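Local coordinates for oxalate oxidase (Hordeum vulgare, PDB 1FI2) that oxidises oxalate with molecular oxygen to carbon dioxide and hydrogen peroxide at a manganese site, and also has superoxide dismutase activity, at the interface of chains A and B. Residues are numbered along the deposited sequence; one frame, centred on the assembly and turned at random. Chains: chain A/B, Oxalate oxidase.

Contact 1: the interface of chains A and B. Residues chain A 96-97, 128-130; chain B 64, 72-74.
Strands 95-101 and 128-131 of chain A meet the loop residues B:Trp64 and B:Val72 and the start of strand 73-79 of chain B, so that two cupin beta-jellyrolls of the germin family pack against each other. A:Ile96 hides 64 Å² here. Its CG1 branch runs anti to the backbone N (chi1 -171°) and stays extended, carrying the terminal methyl CD1 in among chain B side chains. CD1 lies 3.6 Å from B:Met74 CG and 3.7 Å from B:Trp64 CZ3, and it also touches the CG2 methyl of B:Val72. The A:Ile96 CG2 branch rests instead along the B:Val72 flank.

B:Trp64 pushes the benzo end of its indole into chain A. A:Thr128 lies to one side of the ring plane, its hydroxyl OG1 above the rim, 3.4 Å from B:Trp64 CH2. A:Ile96 CD1 and A:Val130 CG1 lie to the opposite side, so the benzo edge is clasped with strand 128-131 contributing to both sides. The backbone of A:Phe129 borders the same edge, CA to B:Trp64 CH2 4.0 Å. The methyl of A:Thr128 turns away from the indole and reaches tip to tip toward the thioether, CG2 to B:Met74 SD 3.6 Å. A bend at chi3 (89°) keeps the B:Met74 methyl near that same CG2. On the B:Val72 side of A:Ile96, A:Val130 CG2 meets B:Val72 CG2 at 3.8 Å.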
loop_
_atom_site.group_PDB
_atom_site.type_symbol
_atom_site.label_atom_id
_atom_site.label_comp_id
_atom_site.label_asym_id
_atom_site.label_seq_id
_atom_site.Cartn_x
_atom_site.Cartn_y
_atom_site.Cartn_z
ATOM N N ILE A 96 -2.146 -1.503 19.336
ATOM C CA ILE A 96 -1.235 -0.801 20.250
ATOM C C ILE A 96 -2.067 -0.288 21.416
ATOM O O ILE A 96 -3.056 0.418 21.207
ATOM C CB ILE A 96 -0.425 0.262 19.504
ATOM C CG1 ILE A 96 0.677 0.848 20.393
ATOM C CG2 ILE A 96 -1.303 1.367 18.933
ATOM C CD1 ILE A 96 1.719 1.636 19.621
ATOM N N GLY A 97 -1.755 -0.726 22.643
ATOM C CA GLY A 97 -2.618 -0.354 23.758
ATOM C C GLY A 97 -1.930 0.130 25.016
ATOM O O GLY A 97 -0.718 0.022 25.184
ATOM N N THR A 128 2.458 0.250 28.199
ATOM C CA THR A 128 1.912 -0.095 26.889
ATOM C C THR A 128 2.410 -1.413 26.318
ATOM O O THR A 128 3.412 -1.977 26.750
ATOM C CB THR A 128 2.260 1.023 25.875
ATOM O OG1 THR A 128 3.679 1.229 25.904
ATOM C CG2 THR A 128 1.563 2.334 26.204
ATOM N N PHE A 129 1.687 -1.890 25.304
ATOM C CA PHE A 129 1.993 -3.134 24.619
ATOM C C PHE A 129 1.655 -3.037 23.130
ATOM O O PHE A 129 0.846 -2.205 22.721
ATOM C CB PHE A 129 1.219 -4.305 25.228
ATOM C CG PHE A 129 -0.278 -4.193 25.215
ATOM C CD1 PHE A 129 -1.022 -4.591 24.118
ATOM C CD2 PHE A 129 -0.955 -3.697 26.320
ATOM C CE1 PHE A 129 -2.399 -4.490 24.117
ATOM C CE2 PHE A 129 -2.334 -3.592 26.331
ATOM C CZ PHE A 129 -3.055 -3.988 25.221
ATOM N N VAL A 130 2.264 -3.914 22.335
ATOM C CA VAL A 130 1.982 -3.909 20.895
ATOM C C VAL A 130 1.798 -5.335 20.398
ATOM O O VAL A 130 2.529 -6.257 20.764
ATOM C CB VAL A 130 3.040 -3.115 20.122
ATOM C CG1 VAL A 130 4.395 -3.794 20.132
ATOM C CG2 VAL A 130 2.581 -2.851 18.690
ATOM N N TRP B 64 10.735 3.427 21.120
ATOM C CA TRP B 64 10.165 2.092 21.264
ATOM C C TRP B 64 10.507 1.292 20.012
ATOM O O TRP B 64 9.711 1.185 19.076
ATOM C CB TRP B 64 8.652 2.156 21.447
ATOM C CG TRP B 64 7.958 0.930 21.951
ATOM C CD1 TRP B 64 8.518 -0.247 22.360
ATOM C CD2 TRP B 64 6.547 0.789 22.181
ATOM N NE1 TRP B 64 7.549 -1.120 22.787
ATOM C CE2 TRP B 64 6.329 -0.501 22.700
ATOM C CE3 TRP B 64 5.446 1.630 21.981
ATOM C CZ2 TRP B 64 5.058 -0.978 23.023
ATOM C CZ3 TRP B 64 4.187 1.160 22.306
ATOM C CH2 TRP B 64 4.005 -0.130 22.821
ATOM N N VAL B 72 2.668 1.285 13.743
ATOM C CA VAL B 72 2.010 2.021 14.806
ATOM C C VAL B 72 3.026 2.643 15.771
ATOM O O VAL B 72 4.204 2.297 15.787
ATOM C CB VAL B 72 1.068 1.159 15.671
ATOM C CG1 VAL B 72 -0.215 0.738 14.971
ATOM C CG2 VAL B 72 1.815 -0.076 16.174
ATOM N N SER B 73 2.547 3.636 16.513
ATOM C CA SER B 73 3.330 4.290 17.555
ATOM C C SER B 73 2.401 5.156 18.405
ATOM O O SER B 73 1.221 5.291 18.080
ATOM C CB SER B 73 4.473 5.118 16.984
ATOM O OG SER B 73 3.995 6.287 16.345
ATOM N N MET B 74 2.893 5.665 19.534
ATOM C CA MET B 74 2.082 6.480 20.422
ATOM C C MET B 74 2.865 7.682 20.950
ATOM O O MET B 74 4.060 7.840 20.731
ATOM C CB MET B 74 1.648 5.703 21.672
ATOM C CG MET B 74 0.667 4.569 21.482
ATOM S SD MET B 74 0.520 3.557 22.965
ATOM C CE MET B 74 -0.770 4.405 23.843
#

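Contact 2: the interface of chains A and B. Residues chain A 9, 29, 33-34, 36-37; chain B 119.
This is an aromatic plug-and-socket contact within a two-fold dimer interface of the germin hexamer, a trimer of dimers: B:Tyr119 of one subunit inserts into a socket made by N-terminal loops of its partner and ties those loops to the neighbouring barrel. The tyrosine hides 99 Å² against chain A. Its ring is turned nearly perpendicular to the CA-CB-CG plane (chi2 91°), which sets one face toward A:Phe36.

Two phenylalanines meet the tyrosine with roles reversed. A:Phe36 presents the CE2-CZ edge to the phenol face, with the planes 74° apart and CE2 3.6 Å from B:Tyr119 CE2. Its CZ lies against the hydroxyl-bearing carbon, so the edge sits over the outer end of the tyrosine. Toward A:Phe9 it is the CE1-OH edge of B:Tyr119 that points at the phenylalanine face near its CE1-CZ rim, planes 77° apart, with A:Phe9 CZ 3.7 Å from B:Tyr119 CE1. The same A:Phe9 face also takes A:Phe36 CZ, 3.8 Å above its plane and toward the rim. The methyl CE of A:Met29 borders the hydroxyl at 3.9 Å from B:Tyr119 OH.

The other boundary is backbone. A:Gly33 O and A:Asp34 CA line the CD2-CE2 edge of the tyrosine in its ring plane, and A:Asp34 O approaches B:Tyr119 CD2 to 3.4 Å. A water, also in the phenol plane, bridges the tip: it is 2.7 Å from B:Tyr119 OH and 2.8 Å from A:Gly33 O. Hydroxyl and carbonyl are thus linked through solvent while the ring is wedged among carbons, an arrangement likely to restrict its rotation.

B:Tyr119 stands near the beginning of strand 118-124 of the chain B jellyroll. The socket comes from the N-terminal region of chain A: A:Phe9 beside disulfide-bonded A:Cys10, A:Met29 opening the 3-10 helix 29-31, and A:Gly33 to A:Leu37 leading into strand 38-39.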
loop_
_atom_site.group_PDB
_atom_site.type_symbol
_atom_site.label_atom_id
_atom_site.label_comp_id
_atom_site.label_asym_id
_atom_site.label_seq_id
_atom_site.Cartn_x
_atom_site.Cartn_y
_atom_site.Cartn_z
ATOM N N PHE A 9 -12.039 14.149 4.412
ATOM C CA PHE A 9 -13.022 13.448 5.231
ATOM C C PHE A 9 -14.004 12.632 4.394
ATOM O O PHE A 9 -14.288 12.985 3.250
ATOM C CB PHE A 9 -13.831 14.449 6.074
ATOM C CG PHE A 9 -13.102 15.606 6.688
ATOM C CD1 PHE A 9 -13.240 16.886 6.173
ATOM C CD2 PHE A 9 -12.233 15.420 7.754
ATOM C CE1 PHE A 9 -12.555 17.954 6.724
ATOM C CE2 PHE A 9 -11.540 16.480 8.311
ATOM C CZ PHE A 9 -11.704 17.748 7.795
ATOM N N MET A 29 -20.724 15.560 2.272
ATOM C CA MET A 29 -20.163 16.422 3.312
ATOM C C MET A 29 -21.204 17.375 3.884
ATOM O O MET A 29 -21.145 17.736 5.064
ATOM C CB MET A 29 -18.935 17.192 2.839
ATOM C CG MET A 29 -17.652 16.398 2.711
ATOM S SD MET A 29 -17.112 15.550 4.193
ATOM C CE MET A 29 -17.192 16.840 5.425
ATOM N N GLY A 33 -22.130 17.734 9.519
ATOM C CA GLY A 33 -22.095 18.513 10.759
ATOM C C GLY A 33 -20.668 18.715 11.264
ATOM O O GLY A 33 -19.720 18.443 10.525
ATOM N N ASP A 34 -20.508 19.170 12.511
ATOM C CA ASP A 34 -19.187 19.450 13.050
ATOM C C ASP A 34 -18.570 18.357 13.910
ATOM O O ASP A 34 -17.431 18.481 14.335
ATOM C CB ASP A 34 -19.206 20.673 13.995
ATOM C CG ASP A 34 -19.751 21.926 13.342
ATOM O OD1 ASP A 34 -19.559 22.086 12.120
ATOM O OD2 ASP A 34 -20.363 22.764 14.043
ATOM N N PHE A 36 -18.284 14.760 13.678
ATOM C CA PHE A 36 -17.834 13.437 13.272
ATOM C C PHE A 36 -16.430 13.025 13.634
ATOM O O PHE A 36 -16.178 11.809 13.697
ATOM C CB PHE A 36 -18.089 13.260 11.767
ATOM C CG PHE A 36 -17.314 14.209 10.902
ATOM C CD1 PHE A 36 -16.040 13.877 10.468
ATOM C CD2 PHE A 36 -17.860 15.420 10.507
ATOM C CE1 PHE A 36 -15.317 14.742 9.671
ATOM C CE2 PHE A 36 -17.145 16.288 9.706
ATOM C CZ PHE A 36 -15.870 15.950 9.291
ATOM N N LEU A 37 -15.512 13.943 13.927
ATOM C CA LEU A 37 -14.157 13.563 14.311
ATOM C C LEU A 37 -14.028 13.259 15.795
ATOM O O LEU A 37 -12.914 13.107 16.300
ATOM C CB LEU A 37 -13.170 14.681 13.934
ATOM C CG LEU A 37 -13.017 14.985 12.444
ATOM C CD1 LEU A 37 -12.238 16.270 12.209
ATOM C CD2 LEU A 37 -12.332 13.817 11.738
ATOM N N TYR B 119 -12.870 22.650 12.796
ATOM C CA TYR B 119 -13.707 21.830 13.658
ATOM C C TYR B 119 -13.082 21.877 15.055
ATOM O O TYR B 119 -11.908 21.507 15.169
ATOM C CB TYR B 119 -13.736 20.378 13.199
ATOM C CG TYR B 119 -14.342 20.136 11.840
ATOM C CD1 TYR B 119 -13.572 20.143 10.687
ATOM C CD2 TYR B 119 -15.704 19.890 11.725
ATOM C CE1 TYR B 119 -14.139 19.917 9.443
ATOM C CE2 TYR B 119 -16.264 19.644 10.489
ATOM C CZ TYR B 119 -15.490 19.675 9.352
ATOM O OH TYR B 119 -16.080 19.443 8.129
HETATM O O HOH W 1 -18.745 19.519 8.082
#

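Contact 1 and contact 2 belong to one interface, with the centres of their C-alpha atoms about 27 Å apart, and they share no residue. Contact 1 joins barrel to barrel; contact 2 ties the N-terminal loops of one subunit to a strand of the other. The two-fold symmetry repeats both with the chains exchanged, so every subunit offers plug and socket alike. Within each chain, strand 118-124 of contact 2 precedes strand 128-131 of contact 1, here contributed by chains B and A, and A:Ile96 of contact 1 adjoins the manganese ligand A:Glu95. Dimer assembly may therefore help steady the barrel around the metal site.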